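Local coordinates for protein endo-1,4-b-d-mannanase (PDB 1QNR) that probably hydrolyses internal beta-1,4-mannosidic bonds in mannan-type polysaccharides, as a family 5 glycoside hydrolase built on a TIM barrel, at residues 164-169 with 189-194; 181-186 with 200-205; 109-114 with 132-137. One frame throughout, in Å; residues are numbered along the deposited sequence. Where two conformers were deposited one is given.

Contact 1. Residues 164-169 with 189-194; sequences WELGNE and QYVKSL. With BMA (beta-D-mannopyranose), chain B.
Two donors converge on Glu169 OE1, namely the O4 hydroxyl of a bound beta-D-mannopyranose and the indole N-H of Trp114. The sugar O4 lies 2.8 Å from Glu169 OE1, while the other carboxylate oxygen, OE2, is held by His241 ND1. These bonds belong to one of two modelled conformers of Glu169, which leaves the double grip on OE1 uncertain. Its extended chain carries the carboxylate away from the backbone toward the sugar.

At the far end of 164-169 the same segment meets the helix, and here the contact is wholly apolar. Val191 does most of the work, sending its two methyl groups to two different residues. CG1 of Val191 approaches the Trp164 indole obliquely at its five-membered ring, 3.6 Å from CD1, and lies 4.0 Å from both CG and CB of that tryptophan. Val191 CG2 turns to Leu166, its CD2 4.3 Å away, a looser touch. With CG1 of Val191 anti to the backbone N (chi1 178°), the branched end forks between the two larger side chains. The polar corner of the indole is satisfied separately, since Trp164 NE1 gives its hydrogen to Asp195.

On the helix, Ser193 OG donates to Tyr190 O at 2.7 Å, in the carbonyl plane and on a lone pair (C=O...donor angle 126°), and Leu194 CG lies over one face of the Tyr190 ring. Val200 of the next strand also packs against Val191.

The arrangement is a strand-helix pair of a beta-alpha-beta crossover. In this TIM barrel, helix 178-194 is laid over strand 161-165, and the residues beyond the strand's C-terminal end reach the sugar site, as in other barrel glycosidases.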
loop_
_atom_site.group_PDB
_atom_site.type_symbol
_atom_site.label_atom_id
_atom_site.label_comp_id
_atom_site.label_asym_id
_atom_site.label_seq_id
_atom_site.Cartn_x
_atom_site.Cartn_y
_atom_site.Cartn_z
ATOM N N TRP A 164 -1.009 -1.873 8.945
ATOM C CA TRP A 164 -0.279 -3.026 8.343
ATOM C C TRP A 164 -1.118 -3.485 7.129
ATOM O O TRP A 164 -2.381 -3.408 7.169
ATOM C CB TRP A 164 -0.200 -4.168 9.356
ATOM C CG TRP A 164 0.587 -3.829 10.608
ATOM C CD1 TRP A 164 0.119 -3.819 11.879
ATOM C CD2 TRP A 164 1.965 -3.401 10.647
ATOM N NE1 TRP A 164 1.138 -3.466 12.756
ATOM C CE2 TRP A 164 2.255 -3.132 12.004
ATOM C CE3 TRP A 164 2.957 -3.164 9.674
ATOM C CZ2 TRP A 164 3.516 -2.745 12.467
ATOM C CZ3 TRP A 164 4.213 -2.697 10.110
ATOM C CH2 TRP A 164 4.447 -2.475 11.492
ATOM N N GLU A 165 -0.454 -3.957 6.082
ATOM C CA GLU A 165 -1.146 -4.369 4.846
ATOM C C GLU A 165 -0.606 -5.733 4.471
ATOM O O GLU A 165 0.596 -6.032 4.412
ATOM C CB GLU A 165 -0.921 -3.277 3.782
ATOM C CG GLU A 165 -1.590 -3.612 2.422
ATOM C CD GLU A 165 -1.680 -2.330 1.584
ATOM O OE1 GLU A 165 -0.667 -2.039 0.910
ATOM O OE2 GLU A 165 -2.738 -1.638 1.781
ATOM N N LEU A 166 -1.583 -6.661 4.187
ATOM C CA LEU A 166 -1.163 -8.054 3.959
ATOM C C LEU A 166 -0.277 -8.165 2.735
ATOM O O LEU A 166 0.732 -8.948 2.803
ATOM C CB LEU A 166 -2.401 -8.965 3.903
ATOM C CG LEU A 166 -3.375 -8.919 5.090
ATOM C CD1 LEU A 166 -4.327 -10.156 5.001
ATOM C CD2 LEU A 166 -2.672 -8.833 6.433
ATOM N N GLY A 167 -0.549 -7.482 1.612
ATOM C CA GLY A 167 0.399 -7.552 0.485
ATOM C C GLY A 167 0.068 -6.414 -0.477
ATOM O O GLY A 167 -0.949 -5.702 -0.369
ATOM N N ASN A 168 0.994 -6.246 -1.449
ATOM C CA ASN A 168 0.699 -5.329 -2.561
ATOM C C ASN A 168 -0.070 -6.093 -3.663
ATOM O O ASN A 168 0.545 -6.953 -4.340
ATOM C CB ASN A 168 1.966 -4.754 -3.159
ATOM C CG ASN A 168 1.666 -3.817 -4.351
ATOM O OD1 ASN A 168 0.846 -2.878 -4.254
ATOM N ND2 ASN A 168 2.319 -4.109 -5.468
ATOM N N GLU A 169 -1.345 -5.746 -3.879
ATOM C CA GLU A 169 -2.158 -6.266 -5.020
ATOM C C GLU A 169 -2.287 -7.769 -5.022
ATOM O O GLU A 169 -2.158 -8.400 -6.098
ATOM C CB GLU A 169 -1.628 -5.767 -6.422
ATOM C CG GLU A 169 -1.526 -4.218 -6.371
ATOM C CD GLU A 169 -1.271 -3.605 -7.718
ATOM O OE1 GLU A 169 -0.713 -4.228 -8.640
ATOM O OE2 GLU A 169 -1.544 -2.386 -7.828
ATOM N N GLN A 189 -6.061 -12.029 11.410
ATOM C CA GLN A 189 -6.137 -12.451 12.826
ATOM C C GLN A 189 -4.761 -12.605 13.429
ATOM O O GLN A 189 -4.532 -12.162 14.609
ATOM C CB GLN A 189 -6.912 -13.804 12.979
ATOM C CG GLN A 189 -8.402 -13.712 12.756
ATOM C CD GLN A 189 -9.069 -15.100 12.746
ATOM O OE1 GLN A 189 -8.447 -16.105 13.150
ATOM N NE2 GLN A 189 -10.313 -15.115 12.339
ATOM N N TYR A 190 -3.771 -13.158 12.713
ATOM C CA TYR A 190 -2.396 -13.270 13.249
ATOM C C TYR A 190 -1.787 -11.914 13.494
ATOM O O TYR A 190 -1.159 -11.668 14.565
ATOM C CB TYR A 190 -1.551 -14.105 12.254
ATOM C CG TYR A 190 -0.096 -14.264 12.659
ATOM C CD1 TYR A 190 0.196 -14.881 13.888
ATOM C CD2 TYR A 190 1.000 -13.821 11.923
ATOM C CE1 TYR A 190 1.504 -15.035 14.392
ATOM C CE2 TYR A 190 2.319 -14.007 12.332
ATOM C CZ TYR A 190 2.526 -14.570 13.585
ATOM O OH TYR A 190 3.860 -14.698 14.032
ATOM N N VAL A 191 -1.928 -10.966 12.564
ATOM C CA VAL A 191 -1.364 -9.614 12.788
ATOM C C VAL A 191 -1.998 -8.976 14.021
ATOM O O VAL A 191 -1.253 -8.403 14.874
ATOM C CB VAL A 191 -1.593 -8.686 11.551
ATOM C CG1 VAL A 191 -1.060 -7.252 11.798
ATOM C CG2 VAL A 191 -0.865 -9.251 10.321
ATOM N N LYS A 192 -3.314 -9.099 14.199
ATOM C CA LYS A 192 -3.979 -8.538 15.398
ATOM C C LYS A 192 -3.480 -9.194 16.685
ATOM O O LYS A 192 -3.464 -8.543 17.778
ATOM C CB LYS A 192 -5.511 -8.624 15.290
ATOM C CG LYS A 192 -6.080 -7.736 14.155
ATOM C CD LYS A 192 -6.017 -6.251 14.499
ATOM C CE LYS A 192 -6.998 -5.462 13.602
ATOM N NZ LYS A 192 -6.951 -3.981 13.815
ATOM N N SER A 193 -3.031 -10.461 16.619
ATOM C CA SER A 193 -2.492 -11.153 17.822
ATOM C C SER A 193 -1.111 -10.655 18.202
ATOM O O SER A 193 -0.649 -10.884 19.348
ATOM C CB SER A 193 -2.413 -12.691 17.572
ATOM O OG SER A 193 -1.264 -13.148 16.828
ATOM N N LEU A 194 -0.401 -9.992 17.233
ATOM C CA LEU A 194 0.906 -9.435 17.497
ATOM C C LEU A 194 0.856 -7.954 17.878
ATOM O O LEU A 194 1.872 -7.424 18.422
ATOM C CB LEU A 194 1.784 -9.465 16.196
ATOM C CG LEU A 194 2.027 -10.888 15.656
ATOM C CD1 LEU A 194 2.826 -10.789 14.343
ATOM C CD2 LEU A 194 2.893 -11.686 16.670
HETATM C C1 BMA B . -0.370 -5.766 -13.687
HETATM C C2 BMA B . 1.165 -5.583 -13.602
HETATM C C3 BMA B . 1.553 -4.982 -12.249
HETATM C C4 BMA B . 0.697 -3.761 -11.941
HETATM C C5 BMA B . -0.803 -4.016 -12.104
HETATM C C6 BMA B . -1.624 -2.676 -12.124
HETATM O O2 BMA B . 1.622 -4.703 -14.640
HETATM O O3 BMA B . 2.915 -4.662 -12.154
HETATM O O4 BMA B . 1.015 -3.345 -10.604
HETATM O O5 BMA B . -1.046 -4.484 -13.488
HETATM O O6 BMA B . -2.961 -3.191 -12.115
#

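Contact 2. Residues 181-186 with 200-205; sequences VQWATS and VTLGDE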
loop_
_atom_site.group_PDB
_atom_site.type_symbol
_atom_site.label_atom_id
_atom_site.label_comp_id
_atom_site.label_asym_id
_atom_site.label_seq_id
_atom_site.Cartn_x
_atom_site.Cartn_y
_atom_site.Cartn_z
ATOM N N VAL A 181 -10.199 -15.136 0.571
ATOM C CA VAL A 181 -10.976 -14.818 1.803
ATOM C C VAL A 181 -10.396 -15.582 2.985
ATOM O O VAL A 181 -10.188 -14.989 4.070
ATOM C CB VAL A 181 -12.464 -15.136 1.605
ATOM C CG1 VAL A 181 -13.193 -14.967 2.941
ATOM C CG2 VAL A 181 -13.135 -14.210 0.563
ATOM N N GLN A 182 -10.145 -16.890 2.864
ATOM C CA GLN A 182 -9.655 -17.674 4.005
ATOM C C GLN A 182 -8.239 -17.305 4.388
ATOM O O GLN A 182 -7.951 -17.184 5.608
ATOM C CB GLN A 182 -9.756 -19.231 3.787
ATOM C CG GLN A 182 -11.204 -19.736 3.572
ATOM C CD GLN A 182 -12.184 -19.227 4.603
ATOM O OE1 GLN A 182 -11.916 -19.225 5.851
ATOM N NE2 GLN A 182 -13.334 -18.670 4.199
ATOM N N TRP A 183 -7.358 -17.017 3.425
ATOM C CA TRP A 183 -5.973 -16.602 3.769
ATOM C C TRP A 183 -5.999 -15.220 4.443
ATOM O O TRP A 183 -5.348 -15.044 5.508
ATOM C CB TRP A 183 -5.206 -16.531 2.426
ATOM C CG TRP A 183 -3.813 -15.939 2.569
ATOM C CD1 TRP A 183 -2.668 -16.603 2.998
ATOM C CD2 TRP A 183 -3.402 -14.586 2.254
ATOM N NE1 TRP A 183 -1.602 -15.732 3.049
ATOM C CE2 TRP A 183 -2.048 -14.486 2.589
ATOM C CE3 TRP A 183 -4.102 -13.466 1.769
ATOM C CZ2 TRP A 183 -1.349 -13.303 2.364
ATOM C CZ3 TRP A 183 -3.370 -12.266 1.567
ATOM C CH2 TRP A 183 -1.995 -12.189 1.887
ATOM N N ALA A 184 -6.759 -14.258 3.900
ATOM C CA ALA A 184 -6.772 -12.930 4.523
ATOM C C ALA A 184 -7.393 -12.936 5.908
ATOM O O ALA A 184 -6.939 -12.192 6.813
ATOM C CB ALA A 184 -7.523 -11.940 3.613
ATOM N N THR A 185 -8.403 -13.817 6.119
ATOM C CA THR A 185 -8.997 -13.943 7.453
ATOM C C THR A 185 -7.944 -14.448 8.426
ATOM O O THR A 185 -7.749 -13.828 9.555
ATOM C CB THR A 185 -10.210 -14.933 7.363
ATOM O OG1 THR A 185 -11.227 -14.380 6.553
ATOM C CG2 THR A 185 -10.798 -15.226 8.755
ATOM N N SER A 186 -7.249 -15.536 8.142
ATOM C CA SER A 186 -6.245 -16.089 9.053
ATOM C C SER A 186 -5.049 -15.166 9.275
ATOM O O SER A 186 -4.591 -14.973 10.451
ATOM C CB SER A 186 -5.733 -17.442 8.494
ATOM O OG SER A 186 -4.878 -18.001 9.487
ATOM N N VAL A 200 -5.462 -2.813 10.220
ATOM C CA VAL A 200 -5.000 -3.804 9.252
ATOM C C VAL A 200 -5.908 -3.736 8.006
ATOM O O VAL A 200 -7.126 -3.597 8.075
ATOM C CB VAL A 200 -5.019 -5.210 9.849
ATOM C CG1 VAL A 200 -4.483 -6.318 8.914
ATOM C CG2 VAL A 200 -4.186 -5.291 11.158
ATOM N N THR A 201 -5.271 -3.900 6.802
ATOM C CA THR A 201 -6.019 -3.856 5.543
ATOM C C THR A 201 -5.395 -4.868 4.552
ATOM O O THR A 201 -4.268 -5.365 4.769
ATOM C CB THR A 201 -6.048 -2.424 4.941
ATOM O OG1 THR A 201 -7.013 -2.358 3.848
ATOM C CG2 THR A 201 -4.675 -2.024 4.453
ATOM N N LEU A 202 -6.102 -5.229 3.475
ATOM C CA LEU A 202 -5.645 -6.265 2.563
ATOM C C LEU A 202 -4.607 -5.759 1.522
ATOM O O LEU A 202 -3.622 -6.523 1.329
ATOM C CB LEU A 202 -6.897 -6.850 1.833
ATOM C CG LEU A 202 -6.635 -7.979 0.801
ATOM C CD1 LEU A 202 -5.810 -9.134 1.361
ATOM C CD2 LEU A 202 -7.990 -8.525 0.256
ATOM N N GLY A 203 -4.792 -4.576 0.916
ATOM C CA GLY A 203 -3.873 -4.154 -0.146
ATOM C C GLY A 203 -4.292 -4.553 -1.566
ATOM O O GLY A 203 -3.496 -4.390 -2.476
ATOM N N ASP A 204 -5.470 -5.158 -1.709
ATOM C CA ASP A 204 -5.950 -5.502 -3.061
ATOM C C ASP A 204 -6.322 -4.282 -3.869
ATOM O O ASP A 204 -6.539 -3.147 -3.425
ATOM C CB ASP A 204 -7.159 -6.473 -2.902
ATOM C CG ASP A 204 -8.307 -5.760 -2.227
ATOM O OD1 ASP A 204 -8.133 -5.228 -1.083
ATOM O OD2 ASP A 204 -9.438 -5.676 -2.811
ATOM N N GLU A 205 -6.422 -4.581 -5.195
ATOM C CA GLU A 205 -6.820 -3.562 -6.202
ATOM C C GLU A 205 -8.283 -3.195 -6.230
ATOM O O GLU A 205 -8.742 -2.246 -6.923
ATOM C CB GLU A 205 -6.378 -4.063 -7.562
ATOM C CG GLU A 205 -4.845 -4.272 -7.703
ATOM C CD GLU A 205 -4.553 -5.177 -8.915
ATOM O OE1 GLU A 205 -4.620 -6.406 -8.605
ATOM O OE2 GLU A 205 -4.346 -4.773 -10.099
#
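Only three side chains bring 181-186 and 200-205 together: Trp183 and Ala184 from the helix, and Leu202 from the turn that follows the strand. Val181, at the start, contributes its carbonyl to the helix itself. Its O atom is gripped twice by Thr185, whose N and OG1 arrive from opposite faces of the carbonyl plane. The hydroxyl OG1 of Thr185 lies 2.8 Å from Val181 O and is tilted 35° out of that plane, a threonine folding back on its own helix.

Trp183 reaches in with the far side of its six-membered ring. With CG anti to the backbone N (chi1 172°), the indole projects outward from the helix, its CZ3 4.0 Å from Leu202 CD1. The methyl sits at the ring's edge, near its plane, and not over a face. Trp183 NE1 donates to Gln141 OE1, and the ring stacks edge-to-face with Tyr135, which leaves the indole pinned from several directions.

Ala184 follows with its CB, also 4.0 Å from Leu202 CD1. Leu202 CD1 therefore rests against an indole rim and the alanine methyl at once. A side chain this small is consistent with the close backbones, the CA atoms of Ala184 and Leu202 being 7.0 Å apart. Past Leu202, Gly203 has a positive phi (91°), at which a side chain would be jammed against the preceding carbonyl O. The chain turns here and runs on to Glu205, whose OE2 meets Arg171 and O6 of a bound mannose.

A helix packed on the residue just past the following strand, with an acidic side chain reaching the sugar from the loop beyond, is the second half of a beta-alpha-beta unit of the TIM barrel.

Contact 3. Residues 109-114 with 132-137; sequences PFVNNW and TTWYTN. With BMA (beta-D-mannopyranose), chain B; NAG (2-acetamido-2-deoxy-beta-D-glucopyranose), chain F.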
loop_
_atom_site.group_PDB
_atom_site.type_symbol
_atom_site.label_atom_id
_atom_site.label_comp_id
_atom_site.label_asym_id
_atom_site.label_seq_id
_atom_site.Cartn_x
_atom_site.Cartn_y
_atom_site.Cartn_z
ATOM N N PRO A 109 2.981 -2.784 3.408
ATOM C CA PRO A 109 2.661 -4.163 2.984
ATOM C C PRO A 109 3.845 -5.105 3.185
ATOM O O PRO A 109 5.020 -4.732 3.042
ATOM C CB PRO A 109 2.309 -4.021 1.447
ATOM C CG PRO A 109 3.166 -2.818 1.056
ATOM C CD PRO A 109 3.129 -1.865 2.248
ATOM N N PHE A 110 3.537 -6.416 3.458
ATOM C CA PHE A 110 4.538 -7.423 3.804
ATOM C C PHE A 110 5.089 -8.277 2.668
ATOM O O PHE A 110 6.157 -8.878 2.893
ATOM C CB PHE A 110 3.985 -8.396 4.898
ATOM C CG PHE A 110 3.473 -7.734 6.158
ATOM C CD1 PHE A 110 4.348 -6.996 6.972
ATOM C CD2 PHE A 110 2.138 -7.885 6.535
ATOM C CE1 PHE A 110 3.884 -6.426 8.150
ATOM C CE2 PHE A 110 1.683 -7.281 7.724
ATOM C CZ PHE A 110 2.550 -6.563 8.544
ATOM N N VAL A 111 4.405 -8.331 1.531
ATOM C CA VAL A 111 4.865 -9.154 0.375
ATOM C C VAL A 111 4.280 -8.489 -0.891
ATOM O O VAL A 111 3.236 -7.808 -0.850
ATOM C CB VAL A 111 4.398 -10.629 0.503
ATOM C CG1 VAL A 111 2.878 -10.767 0.430
ATOM C CG2 VAL A 111 5.109 -11.557 -0.503
ATOM N N ASN A 112 4.935 -8.750 -2.027
ATOM C CA ASN A 112 4.405 -8.280 -3.336
ATOM C C ASN A 112 3.713 -9.461 -4.071
ATOM O O ASN A 112 4.288 -10.574 -4.102
ATOM C CB ASN A 112 5.574 -7.809 -4.212
ATOM C CG ASN A 112 5.103 -6.827 -5.307
ATOM O OD1 ASN A 112 3.917 -6.574 -5.534
ATOM N ND2 ASN A 112 6.070 -6.193 -5.978
ATOM N N ASN A 113 2.538 -9.174 -4.697
ATOM C CA ASN A 113 1.982 -10.202 -5.596
ATOM C C ASN A 113 2.931 -10.391 -6.783
ATOM O O ASN A 113 3.147 -11.521 -7.272
ATOM C CB ASN A 113 0.607 -9.743 -6.117
ATOM C CG ASN A 113 -0.072 -10.820 -6.954
ATOM O OD1 ASN A 113 -0.532 -11.818 -6.369
ATOM N ND2 ASN A 113 -0.222 -10.651 -8.267
ATOM N N TRP A 114 3.522 -9.298 -7.241
ATOM C CA TRP A 114 4.386 -9.297 -8.431
ATOM C C TRP A 114 5.842 -9.531 -8.126
ATOM O O TRP A 114 6.251 -9.497 -6.941
ATOM C CB TRP A 114 4.208 -7.911 -9.168
ATOM C CG TRP A 114 2.758 -7.590 -9.388
ATOM C CD1 TRP A 114 2.022 -6.615 -8.724
ATOM C CD2 TRP A 114 1.825 -8.250 -10.254
ATOM N NE1 TRP A 114 0.702 -6.631 -9.128
ATOM C CE2 TRP A 114 0.556 -7.626 -10.069
ATOM C CE3 TRP A 114 1.892 -9.371 -11.104
ATOM C CZ2 TRP A 114 -0.589 -8.030 -10.768
ATOM C CZ3 TRP A 114 0.764 -9.756 -11.821
ATOM C CH2 TRP A 114 -0.479 -9.092 -11.625
ATOM N N THR A 132 -0.507 -19.556 -7.488
ATOM C CA THR A 132 -1.842 -19.711 -6.890
ATOM C C THR A 132 -1.864 -20.716 -5.712
ATOM O O THR A 132 -2.653 -20.491 -4.751
ATOM C CB THR A 132 -2.914 -20.007 -7.957
ATOM O OG1 THR A 132 -2.518 -21.220 -8.641
ATOM C CG2 THR A 132 -3.001 -18.857 -9.014
ATOM N N THR A 133 -0.970 -21.680 -5.716
ATOM C CA THR A 133 -0.905 -22.579 -4.532
ATOM C C THR A 133 -0.126 -21.919 -3.397
ATOM O O THR A 133 -0.169 -22.442 -2.250
ATOM C CB THR A 133 -0.271 -23.950 -4.839
ATOM O OG1 THR A 133 1.092 -23.814 -5.168
ATOM C CG2 THR A 133 -1.026 -24.605 -6.020
ATOM N N TRP A 134 0.538 -20.770 -3.601
ATOM C CA TRP A 134 1.302 -20.079 -2.555
ATOM C C TRP A 134 0.495 -19.872 -1.283
ATOM O O TRP A 134 0.995 -20.078 -0.138
ATOM C CB TRP A 134 1.781 -18.690 -3.079
ATOM C CG TRP A 134 2.575 -17.902 -2.018
ATOM C CD1 TRP A 134 3.895 -17.987 -1.765
ATOM C CD2 TRP A 134 2.084 -16.823 -1.187
ATOM N NE1 TRP A 134 4.278 -17.132 -0.702
ATOM C CE2 TRP A 134 3.180 -16.371 -0.403
ATOM C CE3 TRP A 134 0.825 -16.234 -1.026
ATOM C CZ2 TRP A 134 3.017 -15.363 0.567
ATOM C CZ3 TRP A 134 0.710 -15.184 -0.093
ATOM C CH2 TRP A 134 1.789 -14.740 0.679
ATOM N N TYR A 135 -0.782 -19.497 -1.428
ATOM C CA TYR A 135 -1.663 -19.183 -0.299
ATOM C C TYR A 135 -1.839 -20.355 0.669
ATOM O O TYR A 135 -2.170 -20.082 1.857
ATOM C CB TYR A 135 -3.054 -18.717 -0.802
ATOM C CG TYR A 135 -2.945 -17.357 -1.536
ATOM C CD1 TYR A 135 -2.878 -16.143 -0.861
ATOM C CD2 TYR A 135 -2.866 -17.344 -2.947
ATOM C CE1 TYR A 135 -2.707 -14.933 -1.546
ATOM C CE2 TYR A 135 -2.714 -16.133 -3.653
ATOM C CZ TYR A 135 -2.645 -14.941 -2.927
ATOM O OH TYR A 135 -2.461 -13.715 -3.573
ATOM N N THR A 136 -1.686 -21.603 0.182
ATOM C CA THR A 136 -1.893 -22.769 1.076
ATOM C C THR A 136 -0.645 -23.619 1.114
ATOM O O THR A 136 -0.708 -24.822 1.544
ATOM C CB THR A 136 -3.082 -23.614 0.524
ATOM O OG1 THR A 136 -2.939 -23.973 -0.858
ATOM C CG2 THR A 136 -4.379 -22.866 0.715
ATOM N N ASN A 137 0.525 -23.117 0.709
ATOM C CA ASN A 137 1.825 -23.828 0.778
ATOM C C ASN A 137 2.376 -23.705 2.206
ATOM O O ASN A 137 2.688 -22.578 2.647
ATOM C CB ASN A 137 2.766 -23.241 -0.288
ATOM C CG ASN A 137 4.163 -23.808 -0.346
ATOM O OD1 ASN A 137 4.774 -24.061 0.717
ATOM N ND2 ASN A 137 4.707 -23.953 -1.550
HETATM C C1 BMA B . -0.370 -5.766 -13.687
HETATM C C2 BMA B . 1.165 -5.583 -13.602
HETATM C C3 BMA B . 1.553 -4.982 -12.249
HETATM C C4 BMA B . 0.697 -3.761 -11.941
HETATM C C5 BMA B . -0.803 -4.016 -12.104
HETATM C C6 BMA B . -1.624 -2.676 -12.124
HETATM O O2 BMA B . 1.622 -4.703 -14.640
HETATM O O3 BMA B . 2.915 -4.662 -12.154
HETATM O O4 BMA B . 1.015 -3.345 -10.604
HETATM O O5 BMA B . -1.046 -4.484 -13.488
HETATM O O6 BMA B . -2.961 -3.191 -12.115
HETATM C C1 NAG F . -0.847 -24.365 -10.318
HETATM C C2 NAG F . -1.411 -24.540 -11.714
HETATM C C3 NAG F . -2.832 -25.012 -11.502
HETATM C C4 NAG F . -2.714 -26.310 -10.679
HETATM C C5 NAG F . -2.086 -26.027 -9.278
HETATM C C6 NAG F . -2.009 -27.310 -8.463
HETATM C C7 NAG F . -0.603 -23.177 -13.634
HETATM C C8 NAG F . -0.639 -21.838 -14.278
HETATM N N2 NAG F . -1.210 -23.256 -12.415
HETATM O O3 NAG F . -3.361 -25.317 -12.801
HETATM O O4 NAG F . -3.986 -26.927 -10.461
HETATM O O5 NAG F . -0.767 -25.562 -9.552
HETATM O O6 NAG F . -1.246 -28.270 -9.133
HETATM O O7 NAG F . -0.097 -24.097 -14.138
#
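The rings of Trp134 and Tyr135 lie against each other and meet Val111 and Asn113 of the loop. Trp134 CE3 lies 3.7 Å above one face of the Tyr135 ring, toward its rim, and Thr132 O sits in plane at that ring's edge. Tyr135 CE1 in turn lies in plane at the edge of the Trp134 indole. Val111 CG1 comes at the indole obliquely, 4.1 Å from Trp134 CH2, with CG1 placed between the backbone N and the carbonyl carbon (chi1 65°). Asn113 and Tyr135 cross at about a right angle, Asn113 OD1 3.9 Å from Tyr135 OH, with amide and ring planes 25° apart. Each has its own partner on the same residue, Asn113 OD1 taking Arg171 N and Tyr135 OH bonding Arg171 O.

The contact joins the loop after the third barrel strand, 105-109, to a short 3-10 turn that leads into helix 138-155, where Asn137 is the N-cap and holds Ala140 N. In a TIM barrel such loops rim the site at the C-terminal ends of the strands.

Trp114 lends one face to the bound mannose. Asn113 ND2 lies over the centre of one face, 3.4 Å above the plane, and mannose C3 lies over the opposite face of the Trp114 ring, offset toward the rim and 3.6 Å from Trp114 CE2, as in CH-pi stacking of sugars. With an alanine in its place, the mannose would probably lose its platform, the Asn113 amide its flat support, and Glu169 OE1 its indole donor. Thr133 CG2 lies 3.7 Å from O5 of the N-acetylglucosamine near Asn130.

How the contacts relate
Along the chain, contact 3 closes first: 109-114 meets 132-137 around helix 119-127, before the chain enters helix 138-155. Contact 1 opens next, at the end of strand 161-165, and contact 2 opens on helix 178-194 before contact 1 has closed farther along that helix; contact 2 then closes just past strand 199-201. The two therefore cross, sharing one helix and reaching two neighbouring strands, one each. The loops after three successive strands are also tied side by side: Asn168 N lies 2.8 Å from Val111 O, and Glu169 N 2.9 Å from Gly203 O. Helix 178-194 further meets contact 3, with Trp183 packed on Trp134.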